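Local coordinates for protein putative serine phosphatase (Pseudomonas aeruginosa, PDB 6K4E) that probably removes phosphate from phosphorylated serine or threonine residues of a partner protein, as a magnesium-dependent PP2C-type phosphatase in a pathway that controls biofilm formation, at residues E80-I84 / L296-F300; Q102-I108 / L175-R181; T169-A173 / R210-D214. All coordinates share one frame; numbering follows the deposited sequence.

Followed from the N terminus, the chain enters contact 1 at 80-84, and that contact closes only when 296-300, the last strand, returns beside it; contacts 2 and 3 both lie within this long excursion. Contact 2 joins 102-108 to 175-181 as neighbouring strands of the second sheet. Contact 3 starts at 169-173, on the same strand 171-179, and closes at 210-214, so its span crosses that of contact 2. Contact 1 belongs to the other sheet, yet F298 packs on V178 and Y106 of contact 2, binding the two sheets face to face. Contact 3 lies about 25 Å from contact 1, centre to centre, near the magnesium end of the fold.

Contact 1: E80-I84 / L296-F300; sequences EHHFI and LSFRF
F83 and S297 form the tight part of this antiparallel strand pair. Their backbones are joined twice, F83 N to S297 O at 3.0 Å and S297 N to F83 O at 3.0 Å, the second almost straight at 178°. On the sheet face that carries F83 and S297 the side chains meet as a CH-pi contact: S297 CB sits over one face of the phenyl ring, 3.5 Å from the F83 ring centroid and 17° off the normal. With OG anti to the backbone N, the serine hydroxyl stays by the CE2 rim of that ring and bonds to F233 O on the next strand. F276 of helix 269-284 meets the F83 ring nearly perpendicularly, so the phenyl is packed between the sheet and that helix. On the other face of the sheet, L296 CD1 reaches back to F83 O at 3.4 Å and to I84 CD1 at 4.0 Å, while H82 hydrogen-bonds through ND1 to G79 O just before the strand.

The end held by H81 and R299 is partly exposed, its side-chain cover broad but loose. R299 N still donates to H81 O at 3.0 Å, but the imidazole adds just a weak bond, H81 ND1 to R299 O at 3.5 Å, with the acceptor at the ring edge, in its plane. The extended arginine chain passes ND1 of H81 with its CG at 4.0 Å; the imidazole and guanidinium planes are 53° apart, and NH1 finds T232 OG1.

Strand 82-87, outermost of its sheet within this chain, thus pairs with the C-terminal strand 293-300 in one of the two sheets of the PP2C-type sandwich. The chemistry grades along the pair, from aromatic packing and a satisfied S297 hydroxyl to a single weak H81 bond.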
loop_
_atom_site.group_PDB
_atom_site.type_symbol
_atom_site.label_atom_id
_atom_site.label_comp_id
_atom_site.label_asym_id
_atom_site.label_seq_id
_atom_site.Cartn_x
_atom_site.Cartn_y
_atom_site.Cartn_z
ATOM N N GLU B 80 24.515 -10.998 13.417
ATOM C CA GLU B 80 25.344 -9.821 13.655
ATOM C C GLU B 80 26.134 -9.377 12.421
ATOM O O GLU B 80 26.915 -8.441 12.517
ATOM C CB GLU B 80 26.259 -10.015 14.880
ATOM C CG GLU B 80 25.476 -10.079 16.184
ATOM C CD GLU B 80 26.254 -9.934 17.477
ATOM O OE1 GLU B 80 27.500 -9.841 17.426
ATOM O OE2 GLU B 80 25.609 -9.893 18.549
ATOM N N HIS B 81 25.869 -9.971 11.255
ATOM C CA HIS B 81 26.508 -9.527 10.028
ATOM C C HIS B 81 25.579 -8.579 9.274
ATOM O O HIS B 81 25.641 -8.458 8.047
ATOM C CB HIS B 81 27.019 -10.704 9.205
ATOM C CG HIS B 81 28.367 -11.158 9.655
ATOM N ND1 HIS B 81 29.495 -10.956 8.872
ATOM C CD2 HIS B 81 28.739 -11.732 10.823
ATOM C CE1 HIS B 81 30.508 -11.442 9.574
ATOM N NE2 HIS B 81 30.105 -11.918 10.756
ATOM N N HIS B 82 24.680 -7.917 10.055
ATOM C CA HIS B 82 23.789 -6.863 9.601
ATOM C C HIS B 82 23.423 -5.966 10.770
ATOM O O HIS B 82 23.524 -6.390 11.922
ATOM C CB HIS B 82 22.500 -7.436 8.934
ATOM C CG HIS B 82 21.283 -7.401 9.802
ATOM N ND1 HIS B 82 21.113 -8.309 10.848
ATOM C CD2 HIS B 82 20.223 -6.553 9.775
ATOM C CE1 HIS B 82 19.979 -7.962 11.438
ATOM N NE2 HIS B 82 19.406 -6.911 10.834
ATOM N N PHE B 83 22.909 -4.755 10.461
ATOM C CA PHE B 83 22.289 -3.863 11.431
ATOM C C PHE B 83 21.257 -3.026 10.713
ATOM O O PHE B 83 21.383 -2.805 9.510
ATOM C CB PHE B 83 23.274 -3.035 12.267
ATOM C CG PHE B 83 23.886 -1.799 11.639
ATOM C CD1 PHE B 83 23.100 -0.672 11.366
ATOM C CD2 PHE B 83 25.262 -1.708 11.451
ATOM C CE1 PHE B 83 23.669 0.477 10.835
ATOM C CE2 PHE B 83 25.834 -0.544 10.942
ATOM C CZ PHE B 83 25.036 0.537 10.635
ATOM N N ILE B 84 20.197 -2.629 11.433
ATOM C CA ILE B 84 19.119 -1.821 10.878
ATOM C C ILE B 84 18.909 -0.606 11.716
ATOM O O ILE B 84 18.849 -0.688 12.945
ATOM C CB ILE B 84 17.795 -2.632 10.643
ATOM C CG1 ILE B 84 16.687 -1.757 10.024
ATOM C CG2 ILE B 84 17.299 -3.355 11.865
ATOM C CD1 ILE B 84 17.045 -1.148 8.626
ATOM N N LEU B 296 20.647 0.484 6.368
ATOM C CA LEU B 296 20.715 -0.965 6.355
ATOM C C LEU B 296 22.145 -1.338 6.021
ATOM O O LEU B 296 22.683 -0.938 4.985
ATOM C CB LEU B 296 19.698 -1.580 5.369
ATOM C CG LEU B 296 19.537 -3.108 5.360
ATOM C CD1 LEU B 296 19.556 -3.707 6.768
ATOM C CD2 LEU B 296 18.306 -3.511 4.582
ATOM N N SER B 297 22.794 -2.012 6.975
ATOM C CA SER B 297 24.179 -2.394 6.823
ATOM C C SER B 297 24.287 -3.874 6.845
ATOM O O SER B 297 23.479 -4.523 7.488
ATOM C CB SER B 297 25.037 -1.763 7.913
ATOM O OG SER B 297 26.403 -2.136 7.823
ATOM N N PHE B 298 25.270 -4.401 6.108
ATOM C CA PHE B 298 25.581 -5.821 5.935
ATOM C C PHE B 298 27.067 -6.012 5.701
ATOM O O PHE B 298 27.731 -5.118 5.197
ATOM C CB PHE B 298 24.743 -6.429 4.806
ATOM C CG PHE B 298 24.891 -5.803 3.437
ATOM C CD1 PHE B 298 24.210 -4.635 3.104
ATOM C CD2 PHE B 298 25.660 -6.411 2.461
ATOM C CE1 PHE B 298 24.323 -4.073 1.818
ATOM C CE2 PHE B 298 25.774 -5.844 1.186
ATOM C CZ PHE B 298 25.095 -4.686 0.862
ATOM N N ARG B 299 27.614 -7.143 6.129
ATOM C CA ARG B 299 29.044 -7.368 6.017
ATOM C C ARG B 299 29.356 -8.735 5.429
ATOM O O ARG B 299 28.663 -9.705 5.735
ATOM C CB ARG B 299 29.685 -7.198 7.411
ATOM C CG ARG B 299 31.145 -7.594 7.500
ATOM C CD ARG B 299 31.753 -7.104 8.770
ATOM N NE ARG B 299 33.048 -7.731 9.018
ATOM C CZ ARG B 299 34.212 -7.097 8.964
ATOM N NH1 ARG B 299 34.261 -5.808 8.642
ATOM N NH2 ARG B 299 35.339 -7.745 9.225
ATOM N N PHE B 300 30.407 -8.803 4.581
ATOM C CA PHE B 300 30.875 -10.064 4.025
ATOM C C PHE B 300 32.110 -10.525 4.778
ATOM O O PHE B 300 33.048 -9.752 4.968
ATOM C CB PHE B 300 31.100 -10.028 2.492
ATOM C CG PHE B 300 31.418 -11.408 1.940
ATOM C CD1 PHE B 300 30.433 -12.392 1.867
ATOM C CD2 PHE B 300 32.721 -11.746 1.576
ATOM C CE1 PHE B 300 30.741 -13.681 1.421
ATOM C CE2 PHE B 300 33.027 -13.035 1.132
ATOM C CZ PHE B 300 32.037 -13.995 1.054
#

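Contact 2: Q102-I108 / L175-R181; sequences QADGYLI and LVWVDRR
V178 N donates to Y106 O at 2.8 Å, nearly along the C=O axis; W177 adds secondary packing, with a CA-H...O contact and its CE3 3.4 Å from the same Y106 O. The bond from Y106 N back to V178 O makes this a hydrogen-bonded antiparallel pair, and I108 with V176 repeats the pattern.

Y106 CG lies between the backbone N and the carbonyl carbon (chi1 54°), which sets the ring beside V178: V178 CB stands over its centre, 3.9 Å from the Y106 centroid and 13° off the normal. R180 CD reaches the ring edge. These adjacent strands share one sheet, whose Y106, I108 and V178 face packs on F298 of the other. On the opposite face the benzo end of the W177 indole meets the G105 backbone obliquely, CH2 3.5 Å from G105 C. Q102 CB and D104 CG border the indole edge, and D179 OD2 accepts a weak bond from W177 NE1.

D104 ends the pairing, its O taking R181 N at 3.2 Å. D104 OD2 is 4.4 Å from D179 OD1; the salt bridge to R141, with R181 a more distant charge, may keep D104 ionised, while a hydrogen bond from R182 N probably eases the charge on D179.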
loop_
_atom_site.group_PDB
_atom_site.type_symbol
_atom_site.label_atom_id
_atom_site.label_comp_id
_atom_site.label_asym_id
_atom_site.label_seq_id
_atom_site.Cartn_x
_atom_site.Cartn_y
_atom_site.Cartn_z
ATOM N N GLN B 102 18.646 -16.210 -0.361
ATOM C CA GLN B 102 18.728 -17.312 -1.309
ATOM C C GLN B 102 19.779 -18.283 -0.781
ATOM O O GLN B 102 20.458 -17.968 0.192
ATOM C CB GLN B 102 19.091 -16.812 -2.715
ATOM C CG GLN B 102 18.027 -15.932 -3.365
ATOM C CD GLN B 102 16.721 -16.626 -3.729
ATOM O OE1 GLN B 102 15.722 -15.961 -3.949
ATOM N NE2 GLN B 102 16.671 -17.971 -3.825
ATOM N N ALA B 103 19.927 -19.448 -1.395
ATOM C CA ALA B 103 20.932 -20.412 -0.939
ATOM C C ALA B 103 22.370 -19.926 -1.234
ATOM O O ALA B 103 23.275 -20.121 -0.413
ATOM C CB ALA B 103 20.690 -21.755 -1.611
ATOM N N ASP B 104 22.545 -19.256 -2.391
ATOM C CA ASP B 104 23.807 -18.776 -2.937
ATOM C C ASP B 104 24.172 -17.322 -2.587
ATOM O O ASP B 104 25.269 -16.889 -2.917
ATOM C CB ASP B 104 23.813 -18.981 -4.462
ATOM C CG ASP B 104 22.762 -18.203 -5.220
ATOM O OD1 ASP B 104 21.609 -18.108 -4.721
ATOM O OD2 ASP B 104 23.062 -17.747 -6.346
ATOM N N GLY B 105 23.269 -16.607 -1.915
ATOM C CA GLY B 105 23.468 -15.227 -1.512
ATOM C C GLY B 105 22.182 -14.551 -1.091
ATOM O O GLY B 105 21.221 -15.225 -0.735
ATOM N N TYR B 106 22.135 -13.210 -1.124
ATOM C CA TYR B 106 20.911 -12.523 -0.716
ATOM C C TYR B 106 20.708 -11.217 -1.402
ATOM O O TYR B 106 21.680 -10.550 -1.827
ATOM C CB TYR B 106 20.846 -12.337 0.820
ATOM C CG TYR B 106 22.052 -11.652 1.422
ATOM C CD1 TYR B 106 22.079 -10.275 1.603
ATOM C CD2 TYR B 106 23.149 -12.391 1.863
ATOM C CE1 TYR B 106 23.189 -9.643 2.175
ATOM C CE2 TYR B 106 24.271 -11.769 2.402
ATOM C CZ TYR B 106 24.274 -10.399 2.583
ATOM O OH TYR B 106 25.391 -9.793 3.126
ATOM N N LEU B 107 19.433 -10.810 -1.436
ATOM C CA LEU B 107 19.024 -9.526 -1.971
ATOM C C LEU B 107 18.732 -8.648 -0.792
ATOM O O LEU B 107 18.028 -9.057 0.104
ATOM C CB LEU B 107 17.786 -9.657 -2.863
ATOM C CG LEU B 107 17.223 -8.342 -3.426
ATOM C CD1 LEU B 107 18.118 -7.765 -4.565
ATOM C CD2 LEU B 107 15.849 -8.550 -3.912
ATOM N N ILE B 108 19.280 -7.433 -0.790
ATOM C CA ILE B 108 19.087 -6.476 0.301
ATOM C C ILE B 108 18.947 -5.060 -0.283
ATOM O O ILE B 108 19.650 -4.706 -1.225
ATOM C CB ILE B 108 20.209 -6.664 1.327
ATOM C CG1 ILE B 108 19.903 -5.952 2.653
ATOM C CG2 ILE B 108 21.593 -6.288 0.755
ATOM C CD1 ILE B 108 20.846 -6.419 3.937
ATOM N N LEU B 175 19.431 -1.246 -4.387
ATOM C CA LEU B 175 19.268 -2.696 -4.302
ATOM C C LEU B 175 20.567 -3.388 -4.558
ATOM O O LEU B 175 21.239 -3.076 -5.530
ATOM C CB LEU B 175 18.272 -3.187 -5.355
ATOM C CG LEU B 175 16.826 -3.269 -4.977
ATOM C CD1 LEU B 175 16.058 -3.725 -6.145
ATOM C CD2 LEU B 175 16.602 -4.268 -3.843
ATOM N N VAL B 176 20.886 -4.385 -3.742
ATOM C CA VAL B 176 22.132 -5.129 -3.859
ATOM C C VAL B 176 21.900 -6.643 -3.881
ATOM O O VAL B 176 21.254 -7.177 -2.979
ATOM C CB VAL B 176 23.084 -4.728 -2.694
ATOM C CG1 VAL B 176 24.346 -5.574 -2.679
ATOM C CG2 VAL B 176 23.440 -3.237 -2.722
ATOM N N TRP B 177 22.490 -7.338 -4.859
ATOM C CA TRP B 177 22.503 -8.793 -4.848
ATOM C C TRP B 177 23.922 -9.195 -4.376
ATOM O O TRP B 177 24.901 -8.913 -5.066
ATOM C CB TRP B 177 22.156 -9.424 -6.225
ATOM C CG TRP B 177 22.581 -10.861 -6.318
ATOM C CD1 TRP B 177 23.633 -11.348 -7.030
ATOM C CD2 TRP B 177 22.036 -11.977 -5.593
ATOM N NE1 TRP B 177 23.740 -12.707 -6.843
ATOM C CE2 TRP B 177 22.799 -13.113 -5.938
ATOM C CE3 TRP B 177 20.934 -12.143 -4.734
ATOM C CZ2 TRP B 177 22.542 -14.381 -5.401
ATOM C CZ3 TRP B 177 20.663 -13.403 -4.229
ATOM C CH2 TRP B 177 21.467 -14.503 -4.555
ATOM N N VAL B 178 24.022 -9.780 -3.171
ATOM C CA VAL B 178 25.280 -10.258 -2.585
ATOM C C VAL B 178 25.416 -11.708 -2.979
ATOM O O VAL B 178 24.700 -12.548 -2.449
ATOM C CB VAL B 178 25.320 -10.094 -1.042
ATOM C CG1 VAL B 178 26.609 -10.669 -0.435
ATOM C CG2 VAL B 178 25.135 -8.639 -0.650
ATOM N N ASP B 179 26.258 -11.998 -3.957
ATOM C CA ASP B 179 26.444 -13.371 -4.411
ATOM C C ASP B 179 27.619 -13.978 -3.635
ATOM O O ASP B 179 28.758 -13.853 -4.047
ATOM C CB ASP B 179 26.659 -13.389 -5.935
ATOM C CG ASP B 179 26.571 -14.738 -6.587
ATOM O OD1 ASP B 179 26.954 -15.745 -5.935
ATOM O OD2 ASP B 179 26.228 -14.788 -7.779
ATOM N N ARG B 180 27.339 -14.616 -2.500
ATOM C CA ARG B 180 28.368 -15.210 -1.640
ATOM C C ARG B 180 29.163 -16.327 -2.331
ATOM O O ARG B 180 30.393 -16.336 -2.247
ATOM C CB ARG B 180 27.754 -15.677 -0.307
ATOM C CG ARG B 180 27.215 -14.515 0.560
ATOM C CD ARG B 180 26.026 -14.902 1.422
ATOM N NE ARG B 180 26.412 -15.794 2.517
ATOM C CZ ARG B 180 26.157 -17.100 2.555
ATOM N NH1 ARG B 180 25.487 -17.684 1.566
ATOM N NH2 ARG B 180 26.561 -17.830 3.587
ATOM N N ARG B 181 28.468 -17.201 -3.080
ATOM C CA ARG B 181 29.005 -18.339 -3.839
ATOM C C ARG B 181 30.055 -17.910 -4.908
ATOM O O ARG B 181 31.099 -18.543 -5.041
ATOM C CB ARG B 181 27.829 -19.071 -4.515
ATOM C CG ARG B 181 28.182 -20.417 -5.125
ATOM C CD ARG B 181 27.060 -21.023 -5.955
ATOM N NE ARG B 181 26.786 -20.254 -7.176
ATOM C CZ ARG B 181 27.303 -20.508 -8.379
ATOM N NH1 ARG B 181 28.136 -21.529 -8.552
ATOM N NH2 ARG B 181 26.989 -19.743 -9.417
#

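Contact 3: T169-A173 / R210-D214; sequences TNMDA and RAIGD
Two flat groups, the N170 amide and the D172 carboxylate, both touch the methyl of A211, from directions about at right angles: N170 ND2 approaches A211 CB at 3.6 Å and D172 OD1 approaches it at 3.8 Å. The methyl stands well out of the amide plane, an oblique approach at ND2, but lies close to the plane of the carboxylate, beyond OD1. N170 CB also lies 3.3 Å from G213 O. The same OD1 of D172 also forms a long, weak ion pair with K191.

Between these groups the backbones are joined at one point. I212 N donates to M171 O at 2.7 Å, and M171 N returns a bond to I212 O at 3.0 Å, on a lone pair in the carbonyl plane. These two bonds define an isolated hydrogen-bonded antiparallel bridge, reinforced by a CA-H...O contact from N170 CA to I212 O. At G213 the chain takes a positive phi of 85°, a conformation easy for glycine, and the bridge goes no further.

The isoleucine carries the apolar part. Its CB meets M171 CG at 3.7 Å. Chi1 of -74° sets CG1 beside the backbone N, and from there CD1 reaches A173 CB at 3.7 Å. L147 and D151 of helix 143-157 touch the same isoleucine, and M171 continues on to M154 of that helix and to C113.

The long loop between strands 202-205 and 223-226 is thereby fastened to the start of strand 171-179. D172 pairs through its backbone with D112, a magnesium ligand, and its side chain lies about 4 Å from a bound magnesium. The contact therefore sits beside the metal centre of a PP2C-type sandwich, in which two antiparallel sheets flanked by helices hold the metal site between them.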
loop_
_atom_site.group_PDB
_atom_site.type_symbol
_atom_site.label_atom_id
_atom_site.label_comp_id
_atom_site.label_asym_id
_atom_site.label_seq_id
_atom_site.Cartn_x
_atom_site.Cartn_y
_atom_site.Cartn_z
ATOM N N THR B 169 5.009 10.703 -7.048
ATOM C CA THR B 169 4.966 9.239 -6.945
ATOM C C THR B 169 6.311 8.563 -7.205
ATOM O O THR B 169 6.380 7.327 -7.283
ATOM C CB THR B 169 3.895 8.664 -7.894
ATOM O OG1 THR B 169 4.252 8.958 -9.248
ATOM C CG2 THR B 169 2.492 9.154 -7.578
ATOM N N ASN B 170 7.362 9.366 -7.385
ATOM C CA ASN B 170 8.707 8.871 -7.611
ATOM C C ASN B 170 9.332 8.324 -6.298
ATOM O O ASN B 170 8.844 8.602 -5.195
ATOM C CB ASN B 170 9.570 9.937 -8.272
ATOM C CG ASN B 170 9.818 11.188 -7.459
ATOM O OD1 ASN B 170 9.044 11.568 -6.574
ATOM N ND2 ASN B 170 10.899 11.884 -7.768
ATOM N N MET B 171 10.345 7.472 -6.434
ATOM C CA MET B 171 11.015 6.862 -5.297
ATOM C C MET B 171 12.466 6.583 -5.558
ATOM O O MET B 171 12.864 6.314 -6.691
ATOM C CB MET B 171 10.286 5.601 -4.809
ATOM C CG MET B 171 10.294 4.443 -5.784
ATOM S SD MET B 171 9.380 2.984 -5.232
ATOM C CE MET B 171 7.799 3.695 -5.062
ATOM N N ASP B 172 13.261 6.689 -4.498
ATOM C CA ASP B 172 14.673 6.375 -4.522
ATOM C C ASP B 172 14.783 4.954 -4.021
ATOM O O ASP B 172 13.964 4.548 -3.209
ATOM C CB ASP B 172 15.438 7.304 -3.577
ATOM C CG ASP B 172 15.294 8.781 -3.884
ATOM O OD1 ASP B 172 14.921 9.112 -5.038
ATOM O OD2 ASP B 172 15.639 9.615 -2.988
ATOM N N ALA B 173 15.758 4.197 -4.517
ATOM C CA ALA B 173 16.040 2.827 -4.096
ATOM C C ALA B 173 17.457 2.419 -4.401
ATOM O O ALA B 173 18.034 2.860 -5.386
ATOM C CB ALA B 173 15.057 1.829 -4.704
ATOM N N ARG B 210 18.413 9.721 -11.480
ATOM C CA ARG B 210 16.980 9.670 -11.752
ATOM C C ARG B 210 16.278 8.802 -10.751
ATOM O O ARG B 210 16.705 7.678 -10.509
ATOM C CB ARG B 210 16.710 9.118 -13.167
ATOM C CG ARG B 210 17.475 9.844 -14.283
ATOM C CD ARG B 210 17.538 9.079 -15.607
ATOM N NE ARG B 210 18.091 7.719 -15.497
ATOM C CZ ARG B 210 19.387 7.417 -15.450
ATOM N NH1 ARG B 210 20.303 8.379 -15.463
ATOM N NH2 ARG B 210 19.776 6.152 -15.375
ATOM N N ALA B 211 15.180 9.306 -10.184
ATOM C CA ALA B 211 14.344 8.536 -9.265
ATOM C C ALA B 211 13.486 7.571 -10.072
ATOM O O ALA B 211 13.281 7.773 -11.278
ATOM C CB ALA B 211 13.447 9.466 -8.469
ATOM N N ILE B 212 12.995 6.507 -9.409
ATOM C CA ILE B 212 12.108 5.528 -10.030
ATOM C C ILE B 212 10.745 6.222 -10.300
ATOM O O ILE B 212 10.135 6.740 -9.377
ATOM C CB ILE B 212 11.963 4.273 -9.125
ATOM C CG1 ILE B 212 13.226 3.405 -9.164
ATOM C CG2 ILE B 212 10.709 3.452 -9.473
ATOM C CD1 ILE B 212 13.527 2.768 -7.923
ATOM N N GLY B 213 10.275 6.191 -11.542
ATOM C CA GLY B 213 8.980 6.764 -11.899
ATOM C C GLY B 213 9.024 8.246 -12.200
ATOM O O GLY B 213 8.649 9.066 -11.352
ATOM N N ASP B 214 9.482 8.587 -13.425
ATOM C CA ASP B 214 9.627 9.957 -13.918
ATOM C C ASP B 214 8.884 10.158 -15.236
ATOM O O ASP B 214 7.794 9.622 -15.421
ATOM C CB ASP B 214 11.122 10.296 -14.099
ATOM C CG ASP B 214 11.858 10.743 -12.847
ATOM O OD1 ASP B 214 11.417 10.383 -11.730
ATOM O OD2 ASP B 214 12.889 11.436 -12.984
#